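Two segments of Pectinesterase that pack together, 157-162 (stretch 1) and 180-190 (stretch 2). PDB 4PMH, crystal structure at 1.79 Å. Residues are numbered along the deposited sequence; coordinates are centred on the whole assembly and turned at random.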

ATOM      1  N   PRO A 157       4.742  -2.421 -15.025  1.00 15.56           N
ATOM      2  CA  PRO A 157       6.001  -2.419 -14.281  1.00 14.57           C
ATOM      3  C   PRO A 157       6.777  -1.129 -14.457  1.00 13.01           C
ATOM      4  O   PRO A 157       6.529  -0.387 -15.387  1.00 13.13           O
ATOM      5  N   ALA A 158       7.695  -0.848 -13.541  1.00 12.22           N
ATOM      6  CA  ALA A 158       8.669   0.233 -13.745  1.00 12.43           C
ATOM      7  C   ALA A 158       8.122   1.664 -13.609  1.00 11.52           C
ATOM      8  O   ALA A 158       8.778   2.638 -14.009  1.00 10.44           O
ATOM      9  N   VAL A 159       6.916   1.792 -13.062  1.00 11.18           N
ATOM     10  CA  VAL A 159       6.339   3.084 -12.837  1.00 11.42           C
ATOM     11  C   VAL A 159       6.965   3.731 -11.609  1.00 10.88           C
ATOM     12  O   VAL A 159       7.148   3.075 -10.573  1.00 10.42           O
ATOM     13  N   GLN A 160       7.256   5.024 -11.737  1.00 10.66           N
ATOM     14  CA  GLN A 160       7.689   5.863 -10.642  1.00 11.27           C
ATOM     15  C   GLN A 160       6.581   6.905 -10.352  1.00 11.77           C
ATOM     16  O   GLN A 160       6.068   7.555 -11.277  1.00 11.84           O
ATOM     17  N   ILE A 161       6.196   7.033  -9.077  1.00 12.16           N
ATOM     18  CA  ILE A 161       5.204   8.014  -8.646  1.00 12.53           C
ATOM     19  C   ILE A 161       5.914   8.918  -7.653  1.00 12.74           C
ATOM     20  O   ILE A 161       6.450   8.431  -6.662  1.00 12.54           O
ATOM     21  N   VAL A 162       5.933  10.220  -7.917  1.00 12.42           N
ATOM     22  CA  VAL A 162       6.842  11.125  -7.209  1.00 12.25           C
ATOM     23  C   VAL A 162       6.152  12.436  -6.885  1.00 12.11           C
ATOM     24  O   VAL A 162       5.422  12.964  -7.719  1.00 11.70           O
ATOM     25  N   ALA A 180      -6.712   4.322  -2.336  1.00 12.49           N
ATOM     26  CA  ALA A 180      -6.078   5.491  -2.929  1.00 12.35           C
ATOM     27  C   ALA A 180      -5.128   5.048  -4.012  1.00 12.20           C
ATOM     28  O   ALA A 180      -5.325   5.389  -5.173  1.00 12.74           O
ATOM     29  N   LEU A 181      -4.100   4.289  -3.633  1.00 12.20           N
ATOM     30  CA  LEU A 181      -3.157   3.712  -4.584  1.00 11.92           C
ATOM     31  C   LEU A 181      -3.239   2.184  -4.565  1.00 12.26           C
ATOM     32  O   LEU A 181      -3.306   1.551  -3.486  1.00 12.06           O
ATOM     33  N   GLN A 182      -3.236   1.597  -5.765  1.00 12.56           N
ATOM     34  CA  GLN A 182      -3.120   0.150  -5.938  1.00 12.92           C
ATOM     35  C   GLN A 182      -2.001  -0.177  -6.910  1.00 13.30           C
ATOM     36  O   GLN A 182      -2.021   0.304  -8.046  1.00 12.33           O
ATOM     37  N   THR A 183      -1.068  -1.031  -6.484  1.00 14.87           N
ATOM     38  CA  THR A 183       0.018  -1.494  -7.373  1.00 16.00           C
ATOM     39  C   THR A 183      -0.171  -2.997  -7.665  1.00 16.34           C
ATOM     40  O   THR A 183      -0.411  -3.798  -6.751  1.00 15.24           O
ATOM     41  N   ASN A 184      -0.065  -3.353  -8.946  1.00 17.05           N
ATOM     42  CA  ASN A 184      -0.283  -4.722  -9.436  1.00 19.30           C
ATOM     43  C   ASN A 184       0.935  -5.314 -10.144  1.00 19.60           C
ATOM     44  O   ASN A 184       0.889  -6.465 -10.587  1.00 21.84           O
ATOM     45  N   SER A 185       2.021  -4.555 -10.231  1.00 17.83           N
ATOM     46  CA  SER A 185       3.170  -4.940 -11.032  1.00 17.80           C
ATOM     47  C   SER A 185       4.482  -4.779 -10.302  1.00 16.50           C
ATOM     48  O   SER A 185       4.535  -4.249  -9.207  1.00 16.10           O
ATOM     49  N   ASP A 186       5.540  -5.217 -10.967  1.00 15.73           N
ATOM     50  CA  ASP A 186       6.878  -5.290 -10.392  1.00 15.31           C
ATOM     51  C   ASP A 186       7.647  -3.999 -10.694  1.00 15.34           C
ATOM     52  O   ASP A 186       7.398  -3.343 -11.705  1.00 14.89           O
ATOM     53  N   GLN A 187       8.577  -3.668  -9.795  1.00 14.97           N
ATOM     54  CA  GLN A 187       9.493  -2.536  -9.895  1.00 16.10           C
ATOM     55  C   GLN A 187       8.834  -1.170  -9.850  1.00 15.07           C
ATOM     56  O   GLN A 187       9.252  -0.243 -10.551  1.00 15.71           O
ATOM     57  N   ILE A 188       7.827  -1.039  -8.994  1.00 14.50           N
ATOM     58  CA  ILE A 188       7.182   0.240  -8.750  1.00 14.29           C
ATOM     59  C   ILE A 188       7.929   1.020  -7.667  1.00 13.99           C
ATOM     60  O   ILE A 188       8.310   0.473  -6.625  1.00 14.13           O
ATOM     61  N   GLN A 189       8.116   2.306  -7.898  1.00 13.44           N
ATOM     62  CA  GLN A 189       8.818   3.153  -6.967  1.00 13.89           C
ATOM     63  C   GLN A 189       7.903   4.317  -6.623  1.00 13.51           C
ATOM     64  O   GLN A 189       7.377   4.979  -7.521  1.00 13.34           O
ATOM     65  N   ILE A 190       7.698   4.550  -5.332  1.00 13.26           N
ATOM     66  CA  ILE A 190       6.873   5.662  -4.848  1.00 13.04           C
ATOM     67  C   ILE A 190       7.762   6.529  -3.967  1.00 13.24           C
ATOM     68  O   ILE A 190       8.289   6.054  -2.957  1.00 13.51           O
TER

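The two stretches of this pectinesterase run alongside each other as neighbouring parallel strands, Q160–V162 against Q189 and its flanking residues I188 and I190, with axes 4.7 Å apart and 6° between their directions. The backbone sets the register. Q189 N donates to V159 O at 2.9 Å, and I161 N donates to Q189 O at 2.8 Å, so that Q189 is gripped through both its amide and its carbonyl. Ahead of the strands, A158 N donates to D186 O at 3.1 Å, extending the pairing into the loops. CA-H...O contacts fill in between, among them I188 CA to V159 O at 3.4 Å and I190 CA to I161 O at 3.3 Å.

Because Q160 and Q189 are paired in register, their side chains emerge on the same face of the sheet and can meet. Both have chi1 in m and chi2 in t, and the chains run out from the strands side by side until Q160 NE2 donates to Q189 OE1 at 2.9 Å, with an N-H...O angle of 160°. This amide-to-amide bond is the one side-chain hydrogen bond between the stretches. The remaining amide atoms, Q160 OE1 and Q189 NE2, find partners elsewhere in the structure, which leaves neither buried glutamine with an unsatisfied amide group. Within stretch 2, Q187 NE2 makes a weak hydrogen bond to D186 OD2 at 3.4 Å.

The other face, carrying I161 and I190, is apolar. I161 (m, t) has the largest area covered by the opposing stretch, 90 Å². Its extended chi2 sends the delta methyl to L181, whose CB points toward stretch 1; with L181 in the t, p rotamer, I161 CD1 and L181 CD1 come within 3.7 Å. The strand L181–T183 thus joins the contact through a leucine side chain. I190 (m, p) lies on the same face as I161 and is likewise buried.

Nearer the start of stretch 1, I188 takes an m, m rotamer. Its CB points sideways, but the end of the chain comes nearer to stretch 1, where I188 CD1 lies 4.2 Å from V159 CB and 4.1 Å from P157 CA. V159 is in the t rotamer and is itself buried. P157 closes this end of the contact: its N approaches S185 CB at 3.5 Å, and its CD lies 4.1 Å from S185 OG, the serine being in the m rotamer with its CB directed toward stretch 1. By contrast, the CB of A158 points away, and this residue contributes chiefly through its backbone.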

ATOM      1  CB  PRO A 157       6.786  -3.595 -14.887  1.00 15.11           C
ATOM      2  CG  PRO A 157       6.204  -3.805 -16.232  1.00 15.59           C
ATOM      3  CD  PRO A 157       4.763  -3.354 -16.170  1.00 15.53           C
ATOM      4  CB  ALA A 158       9.324   0.074 -15.119  1.00 13.05           C
ATOM      5  CB  VAL A 159       4.808   2.984 -12.611  1.00 11.69           C
ATOM      6  CG1 VAL A 159       4.252   4.330 -12.221  1.00 12.06           C
ATOM      7  CG2 VAL A 159       4.137   2.468 -13.861  1.00 11.73           C
ATOM      8  CB  GLN A 160       9.014   6.570 -10.998  1.00 11.70           C
ATOM      9  CG  GLN A 160      10.177   5.619 -11.284  1.00 11.72           C
ATOM     10  CD  GLN A 160      11.469   6.350 -11.627  1.00 12.02           C
ATOM     11  OE1 GLN A 160      11.453   7.526 -12.012  1.00 12.68           O
ATOM     12  NE2 GLN A 160      12.586   5.650 -11.530  1.00 12.52           N
ATOM     13  CB  ILE A 161       3.981   7.345  -7.959  1.00 13.21           C
ATOM     14  CG1 ILE A 161       3.251   6.406  -8.908  1.00 13.59           C
ATOM     15  CG2 ILE A 161       3.014   8.415  -7.481  1.00 13.57           C
ATOM     16  CD1 ILE A 161       2.150   5.590  -8.224  1.00 14.54           C
ATOM     17  CB  VAL A 162       8.061  11.440  -8.093  1.00 12.56           C
ATOM     18  CG1 VAL A 162       9.084  12.295  -7.349  1.00 12.94           C
ATOM     19  CG2 VAL A 162       8.671  10.155  -8.612  1.00 13.05           C
ATOM     20  CB  ALA A 180      -5.356   6.334  -1.883  1.00 12.62           C
ATOM     21  CB  LEU A 181      -1.731   4.172  -4.254  1.00 12.12           C
ATOM     22  CG  LEU A 181      -0.571   3.627  -5.068  1.00 12.31           C
ATOM     23  CD1 LEU A 181      -0.716   4.079  -6.515  1.00 13.15           C
ATOM     24  CD2 LEU A 181       0.804   4.040  -4.543  1.00 12.42           C
ATOM     25  CB  GLN A 182      -4.404  -0.470  -6.491  1.00 12.42           C
ATOM     26  CG  GLN A 182      -4.242  -1.968  -6.730  1.00 12.55           C
ATOM     27  CD  GLN A 182      -5.431  -2.641  -7.375  1.00 12.80           C
ATOM     28  OE1 GLN A 182      -5.327  -3.788  -7.834  1.00 12.92           O
ATOM     29  NE2 GLN A 182      -6.569  -1.957  -7.394  1.00 12.77           N
ATOM     30  CB  THR A 183       1.443  -1.213  -6.795  1.00 16.92           C
ATOM     31  OG1 THR A 183       1.737  -2.124  -5.744  1.00 17.92           O
ATOM     32  CG2 THR A 183       1.586   0.214  -6.275  1.00 17.82           C
ATOM     33  CB  ASN A 184      -1.461  -4.688 -10.401  1.00 21.84           C
ATOM     34  CG  ASN A 184      -1.905  -6.056 -10.863  1.00 25.64           C
ATOM     35  OD1 ASN A 184      -1.755  -6.392 -12.035  1.00 31.52           O
ATOM     36  ND2 ASN A 184      -2.516  -6.828  -9.974  1.00 26.92           N
ATOM     37  CB  SER A 185       3.240  -4.065 -12.278  1.00 18.88           C
ATOM     38  OG  SER A 185       2.162  -4.346 -13.124  1.00 23.67           O
ATOM     39  CB  ASP A 186       7.596  -6.515 -10.995  1.00 15.06           C
ATOM     40  CG  ASP A 186       8.938  -6.844 -10.311  1.00 14.88           C
ATOM     41  OD1 ASP A 186       9.056  -6.756  -9.077  1.00 13.73           O
ATOM     42  OD2 ASP A 186       9.876  -7.231 -11.040  1.00 15.80           O
ATOM     43  CB  GLN A 187      10.416  -2.683 -11.121  1.00 17.49           C
ATOM     44  CG  GLN A 187      11.120  -4.025 -11.115  1.00 18.98           C
ATOM     45  CD  GLN A 187      12.056  -4.226 -12.271  1.00 20.98           C
ATOM     46  OE1 GLN A 187      12.551  -3.263 -12.889  1.00 21.99           O
ATOM     47  NE2 GLN A 187      12.322  -5.497 -12.581  1.00 23.17           N
ATOM     48  CB  ILE A 188       5.723   0.075  -8.278  1.00 14.46           C
ATOM     49  CG1 ILE A 188       4.967  -0.905  -9.164  1.00 14.88           C
ATOM     50  CG2 ILE A 188       5.013   1.423  -8.291  1.00 14.32           C
ATOM     51  CD1 ILE A 188       5.129  -0.674 -10.643  1.00 14.92           C
ATOM     52  CB  GLN A 189      10.107   3.676  -7.601  1.00 14.56           C
ATOM     53  CG  GLN A 189      11.085   2.610  -8.043  1.00 14.64           C
ATOM     54  CD  GLN A 189      12.239   3.207  -8.832  1.00 15.43           C
ATOM     55  OE1 GLN A 189      12.242   3.181 -10.054  1.00 15.81           O
ATOM     56  NE2 GLN A 189      13.204   3.783  -8.135  1.00 15.95           N
ATOM     57  CB  ILE A 190       5.696   5.158  -3.994  1.00 13.14           C
ATOM     58  CG1 ILE A 190       4.819   4.191  -4.765  1.00 14.31           C
ATOM     59  CG2 ILE A 190       4.867   6.327  -3.492  1.00 12.90           C
ATOM     60  CD1 ILE A 190       5.402   2.813  -4.923  1.00 14.81           C
TER